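Local coordinates for protein pollen allergen Phl p 6 (Phleum pratense, PDB 6TRK) that acts as a grass pollen allergen, a small all-helical protein of the Poa p IX/Phl p VI family whose role in the plant is not established, at residues 62-74 and 85-97. The protein carries 1 engineered substitution. Numbering follows the deposited sequence.
Sequences KLDEVYNAAYNAA and AFVLHFSEALRII. With ZN (zinc ion), chain C.
Ala85 starts the contact near the beginning of helix 82-98, its CB lying 3.9 Å from Ala73 O on the antiparallel helix 60-76. One residue on, Phe86 lays its ring flat over a methyl: Ala70 CB stands over the ring centre, 3.5 Å from the Phe86 centroid and only 4° off the normal, a CH-pi contact. The backbones come nearest here, where Ala70 has only that methyl to fit in. With CG anti to the backbone N (chi1 -167°), the Phe86 ring swings in toward helix 60-76, and Ala74 CB and Tyr67 CD1 come up at its edge. His89 repeats the theme at the more accessible border. Ala73 CB sits over one face of the imidazole, 3.4 Å from His89 ND1, while Leu88 CG, from the same helix as the histidine, lies over the rim of the opposite face. The imidazole's rotation is fixed by His89 ND1 donating nearly straight to Ala85 O (2.8 Å) in the ring plane, one turn back; the same carbonyl also accepts from His89 N. Phe90 then receives Val66 CG1 over a face, off-centre, 3.6 Å from Phe90 CE2, with Ala70 CB at the ring edge. On another side of helix 82-98, Glu92 binds zinc together with His104 and a water. Val66 is a knob in the hole formed by Phe90, Ala93, Leu94 and Ile97. Ile97 ends the row, its CD1, in the conformer modelled here, 3.6 Å from Val66 CG2 and also against Lys62 CB; the Lys62 chain runs out extended, and a water links its NZ to Ile97 O. No direct hydrogen bond joins the segments, whose axes approach to 7.6 Å at 159°. The pair forms the second hairpin of a four-helix bundle: Phe86 and Phe90 meet Phe41 of helix 30-55 edge-to-face, and Phe90 also packs against Phe18 of helix 2-23.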
loop_
_atom_site.group_PDB
_atom_site.type_symbol
_atom_site.label_atom_id
_atom_site.label_comp_id
_atom_site.label_asym_id
_atom_site.label_seq_id
_atom_site.Cartn_x
_atom_site.Cartn_y
_atom_site.Cartn_z
ATOM N N LYS A 62 9.145 3.903 -7.478
ATOM C CA LYS A 62 8.043 4.639 -6.855
ATOM C C LYS A 62 7.254 3.728 -5.907
ATOM O O LYS A 62 6.940 4.132 -4.784
ATOM C CB LYS A 62 7.146 5.213 -7.947
ATOM C CG LYS A 62 7.821 6.316 -8.789
ATOM C CD LYS A 62 6.862 6.762 -9.901
ATOM C CE LYS A 62 7.482 7.732 -10.872
ATOM N NZ LYS A 62 6.478 8.080 -11.919
ATOM N N LEU A 63 6.944 2.499 -6.343
ATOM C CA LEU A 63 6.292 1.553 -5.452
ATOM C C LEU A 63 7.163 1.257 -4.243
ATOM O O LEU A 63 6.653 1.227 -3.108
ATOM C CB LEU A 63 5.934 0.266 -6.196
ATOM C CG LEU A 63 4.806 0.395 -7.233
ATOM C CD1 LEU A 63 4.649 -0.944 -7.987
ATOM C CD2 LEU A 63 3.523 0.793 -6.567
ATOM N N ASP A 64 8.487 1.081 -4.442
ATOM C CA ASP A 64 9.380 0.860 -3.300
ATOM C C ASP A 64 9.238 1.995 -2.263
ATOM O O ASP A 64 9.221 1.748 -1.053
ATOM C CB ASP A 64 10.849 0.804 -3.732
ATOM C CG ASP A 64 11.217 -0.409 -4.558
ATOM O OD1 ASP A 64 10.517 -1.453 -4.552
ATOM O OD2 ASP A 64 12.289 -0.314 -5.214
ATOM N N GLU A 65 9.153 3.253 -2.734
ATOM C CA GLU A 65 9.021 4.380 -1.825
ATOM C C GLU A 65 7.701 4.359 -1.051
ATOM O O GLU A 65 7.654 4.732 0.133
ATOM C CB GLU A 65 9.180 5.687 -2.608
ATOM C CG GLU A 65 8.941 6.933 -1.773
ATOM C CD GLU A 65 9.932 7.193 -0.636
ATOM O OE1 GLU A 65 11.054 6.623 -0.643
ATOM O OE2 GLU A 65 9.602 8.022 0.266
ATOM N N VAL A 66 6.599 4.003 -1.719
ATOM C CA VAL A 66 5.307 3.890 -1.036
ATOM C C VAL A 66 5.396 2.846 0.077
ATOM O O VAL A 66 4.963 3.080 1.218
ATOM C CB VAL A 66 4.208 3.514 -2.049
ATOM C CG1 VAL A 66 2.869 3.256 -1.391
ATOM C CG2 VAL A 66 4.062 4.575 -3.114
ATOM N N TYR A 67 5.947 1.671 -0.238
ATOM C CA TYR A 67 6.066 0.633 0.782
ATOM C C TYR A 67 6.977 1.095 1.913
ATOM O O TYR A 67 6.635 0.956 3.091
ATOM C CB TYR A 67 6.588 -0.665 0.180
ATOM C CG TYR A 67 6.817 -1.743 1.216
ATOM C CD1 TYR A 67 5.761 -2.462 1.737
ATOM C CD2 TYR A 67 8.095 -2.021 1.677
ATOM C CE1 TYR A 67 5.972 -3.455 2.697
ATOM C CE2 TYR A 67 8.318 -2.986 2.629
ATOM C CZ TYR A 67 7.256 -3.696 3.136
ATOM O OH TYR A 67 7.487 -4.672 4.086
ATOM N N ASN A 68 8.134 1.678 1.569
ATOM C CA ASN A 68 9.034 2.133 2.620
ATOM C C ASN A 68 8.370 3.182 3.497
ATOM O O ASN A 68 8.531 3.185 4.727
ATOM C CB ASN A 68 10.326 2.661 1.986
ATOM C CG ASN A 68 11.186 1.535 1.407
ATOM O OD1 ASN A 68 11.099 0.388 1.864
ATOM N ND2 ASN A 68 12.001 1.845 0.392
ATOM N N ALA A 69 7.659 4.115 2.889
ATOM C CA ALA A 69 6.983 5.135 3.692
ATOM C C ALA A 69 6.081 4.488 4.743
ATOM O O ALA A 69 6.054 4.885 5.920
ATOM C CB ALA A 69 6.147 6.039 2.784
ATOM N N ALA A 70 5.304 3.497 4.302
ATOM C CA ALA A 70 4.352 2.835 5.180
ATOM C C ALA A 70 5.024 1.934 6.211
ATOM O O ALA A 70 4.683 1.991 7.396
ATOM C CB ALA A 70 3.380 2.017 4.322
ATOM N N TYR A 71 5.960 1.085 5.772
ATOM C CA TYR A 71 6.644 0.189 6.689
ATOM C C TYR A 71 7.421 0.972 7.734
ATOM O O TYR A 71 7.394 0.641 8.922
ATOM C CB TYR A 71 7.574 -0.734 5.923
ATOM C CG TYR A 71 8.327 -1.658 6.857
ATOM C CD1 TYR A 71 7.786 -2.885 7.220
ATOM C CD2 TYR A 71 9.550 -1.288 7.395
ATOM C CE1 TYR A 71 8.455 -3.723 8.079
ATOM C CE2 TYR A 71 10.236 -2.136 8.265
ATOM C CZ TYR A 71 9.673 -3.343 8.602
ATOM O OH TYR A 71 10.329 -4.187 9.461
ATOM N N ASN A 72 8.059 2.080 7.314
ATOM C CA ASN A 72 8.856 2.825 8.273
ATOM C C ASN A 72 7.979 3.587 9.261
ATOM O O ASN A 72 8.314 3.681 10.448
ATOM C CB ASN A 72 9.833 3.760 7.556
ATOM C CG ASN A 72 11.014 3.025 6.933
ATOM O OD1 ASN A 72 11.542 2.066 7.494
ATOM N ND2 ASN A 72 11.455 3.482 5.781
ATOM N N ALA A 73 6.831 4.129 8.819
ATOM C CA ALA A 73 5.945 4.783 9.773
ATOM C C ALA A 73 5.442 3.782 10.808
ATOM O O ALA A 73 5.390 4.089 12.007
ATOM C CB ALA A 73 4.774 5.433 9.018
ATOM N N ALA A 74 5.092 2.573 10.362
ATOM C CA ALA A 74 4.655 1.538 11.289
ATOM C C ALA A 74 5.790 1.093 12.203
ATOM O O ALA A 74 5.569 0.875 13.394
ATOM C CB ALA A 74 4.086 0.349 10.500
ATOM N N ALA A 85 -0.829 3.608 11.307
ATOM C CA ALA A 85 0.305 4.309 10.717
ATOM C C ALA A 85 0.651 3.752 9.345
ATOM O O ALA A 85 0.933 4.508 8.412
ATOM C CB ALA A 85 1.539 4.229 11.608
ATOM N N PHE A 86 0.643 2.421 9.201
ATOM C CA PHE A 86 0.886 1.851 7.884
ATOM C C PHE A 86 -0.166 2.294 6.865
ATOM O O PHE A 86 0.172 2.757 5.753
ATOM C CB PHE A 86 0.905 0.317 7.956
ATOM C CG PHE A 86 1.448 -0.332 6.694
ATOM C CD1 PHE A 86 0.698 -0.406 5.536
ATOM C CD2 PHE A 86 2.725 -0.881 6.672
ATOM C CE1 PHE A 86 1.186 -0.967 4.377
ATOM C CE2 PHE A 86 3.202 -1.502 5.509
ATOM C CZ PHE A 86 2.430 -1.529 4.367
ATOM N N VAL A 87 -1.440 2.102 7.207
ATOM C CA VAL A 87 -2.547 2.362 6.305
ATOM C C VAL A 87 -2.560 3.815 5.864
ATOM O O VAL A 87 -2.722 4.103 4.679
ATOM C CB VAL A 87 -3.865 1.980 6.991
ATOM C CG1 VAL A 87 -5.067 2.485 6.197
ATOM C CG2 VAL A 87 -3.951 0.463 7.153
ATOM N N LEU A 88 -2.351 4.735 6.810
ATOM C CA LEU A 88 -2.363 6.153 6.468
ATOM C C LEU A 88 -1.261 6.486 5.476
ATOM O O LEU A 88 -1.485 7.198 4.491
ATOM C CB LEU A 88 -2.239 6.988 7.744
ATOM C CG LEU A 88 -2.070 8.476 7.573
ATOM C CD1 LEU A 88 -3.315 9.063 6.966
ATOM C CD2 LEU A 88 -1.822 9.123 8.919
ATOM N N HIS A 89 -0.039 6.035 5.740
ATOM C CA HIS A 89 1.055 6.475 4.871
ATOM C C HIS A 89 1.084 5.716 3.553
ATOM O O HIS A 89 1.432 6.295 2.512
ATOM C CB HIS A 89 2.377 6.367 5.613
ATOM C CG HIS A 89 2.473 7.333 6.749
ATOM N ND1 HIS A 89 1.983 7.063 8.016
ATOM C CD2 HIS A 89 2.928 8.604 6.785
ATOM C CE1 HIS A 89 2.163 8.117 8.788
ATOM N NE2 HIS A 89 2.730 9.075 8.061
ATOM N N PHE A 90 0.641 4.461 3.553
ATOM C CA PHE A 90 0.561 3.728 2.296
ATOM C C PHE A 90 -0.448 4.388 1.352
ATOM O O PHE A 90 -0.155 4.663 0.181
ATOM C CB PHE A 90 0.180 2.244 2.551
ATOM C CG PHE A 90 0.401 1.383 1.329
ATOM C CD1 PHE A 90 -0.619 1.196 0.429
ATOM C CD2 PHE A 90 1.637 0.799 1.073
ATOM C CE1 PHE A 90 -0.430 0.442 -0.723
ATOM C CE2 PHE A 90 1.856 0.059 -0.082
ATOM C CZ PHE A 90 0.792 -0.120 -0.974
ATOM N N SER A 91 -1.629 4.669 1.852
ATOM C CA SER A 91 -2.663 5.241 0.994
ATOM C C SER A 91 -2.289 6.639 0.506
ATOM O O SER A 91 -2.508 6.952 -0.663
ATOM C CB SER A 91 -3.988 5.265 1.734
ATOM O OG SER A 91 -3.950 5.989 2.923
ATOM N N GLU A 92 -1.701 7.474 1.375
ATOM C CA GLU A 92 -1.293 8.822 0.950
ATOM C C GLU A 92 -0.134 8.768 -0.037
ATOM O O GLU A 92 -0.123 9.486 -1.055
ATOM C CB GLU A 92 -0.947 9.718 2.155
ATOM C CG GLU A 92 -2.188 10.168 2.943
ATOM C CD GLU A 92 -1.999 11.283 3.898
ATOM O OE1 GLU A 92 -3.038 11.666 4.509
ATOM O OE2 GLU A 92 -0.871 11.771 4.099
ATOM N N ALA A 93 0.870 7.940 0.231
ATOM C CA ALA A 93 2.010 7.885 -0.683
ATOM C C ALA A 93 1.616 7.314 -2.039
ATOM O O ALA A 93 2.118 7.762 -3.065
ATOM C CB ALA A 93 3.136 7.077 -0.038
ATOM N N LEU A 94 0.674 6.365 -2.072
ATOM C CA LEU A 94 0.218 5.844 -3.351
ATOM C C LEU A 94 -0.485 6.923 -4.168
ATOM O O LEU A 94 -0.315 6.996 -5.388
ATOM C CB LEU A 94 -0.696 4.634 -3.120
ATOM C CG LEU A 94 -0.955 3.778 -4.369
ATOM C CD1 LEU A 94 0.322 3.096 -4.886
ATOM C CD2 LEU A 94 -2.038 2.685 -4.103
ATOM N N ARG A 95 -1.253 7.790 -3.514
ATOM C CA ARG A 95 -1.871 8.892 -4.247
ATOM C C ARG A 95 -0.833 9.899 -4.722
ATOM O O ARG A 95 -0.977 10.473 -5.803
ATOM C CB ARG A 95 -2.949 9.547 -3.375
ATOM C CG ARG A 95 -4.207 8.679 -3.255
ATOM C CD ARG A 95 -5.423 9.416 -2.658
ATOM N NE ARG A 95 -5.325 9.583 -1.209
ATOM C CZ ARG A 95 -5.777 8.706 -0.301
ATOM N NH1 ARG A 95 -5.634 8.979 0.989
ATOM N NH2 ARG A 95 -6.372 7.580 -0.669
ATOM N N ILE A 96 0.246 10.094 -3.964
ATOM C CA ILE A 96 1.282 11.012 -4.401
ATOM C C ILE A 96 1.964 10.480 -5.666
ATOM O O ILE A 96 2.120 11.212 -6.652
ATOM C CB ILE A 96 2.263 11.291 -3.258
ATOM C CG1 ILE A 96 1.558 12.129 -2.179
ATOM C CG2 ILE A 96 3.508 11.993 -3.764
ATOM C CD1 ILE A 96 2.284 12.207 -0.887
ATOM N N ILE A 97 2.385 9.206 -5.666
ATOM C CA ILE A 97 3.072 8.711 -6.855
ATOM C C ILE A 97 2.114 8.595 -8.035
ATOM O O ILE A 97 2.555 8.638 -9.192
ATOM C CB ILE A 97 3.829 7.386 -6.606
ATOM C CG1 ILE A 97 2.892 6.200 -6.461
ATOM C CG2 ILE A 97 4.721 7.509 -5.375
ATOM C CD1 ILE A 97 3.566 4.850 -6.674
HETATM ZN ZN ZN C . -2.962 13.249 5.676
HETATM O O HOH W 1 4.965 9.663 -10.397
HETATM O O HOH W 2 -2.364 12.754 7.503
#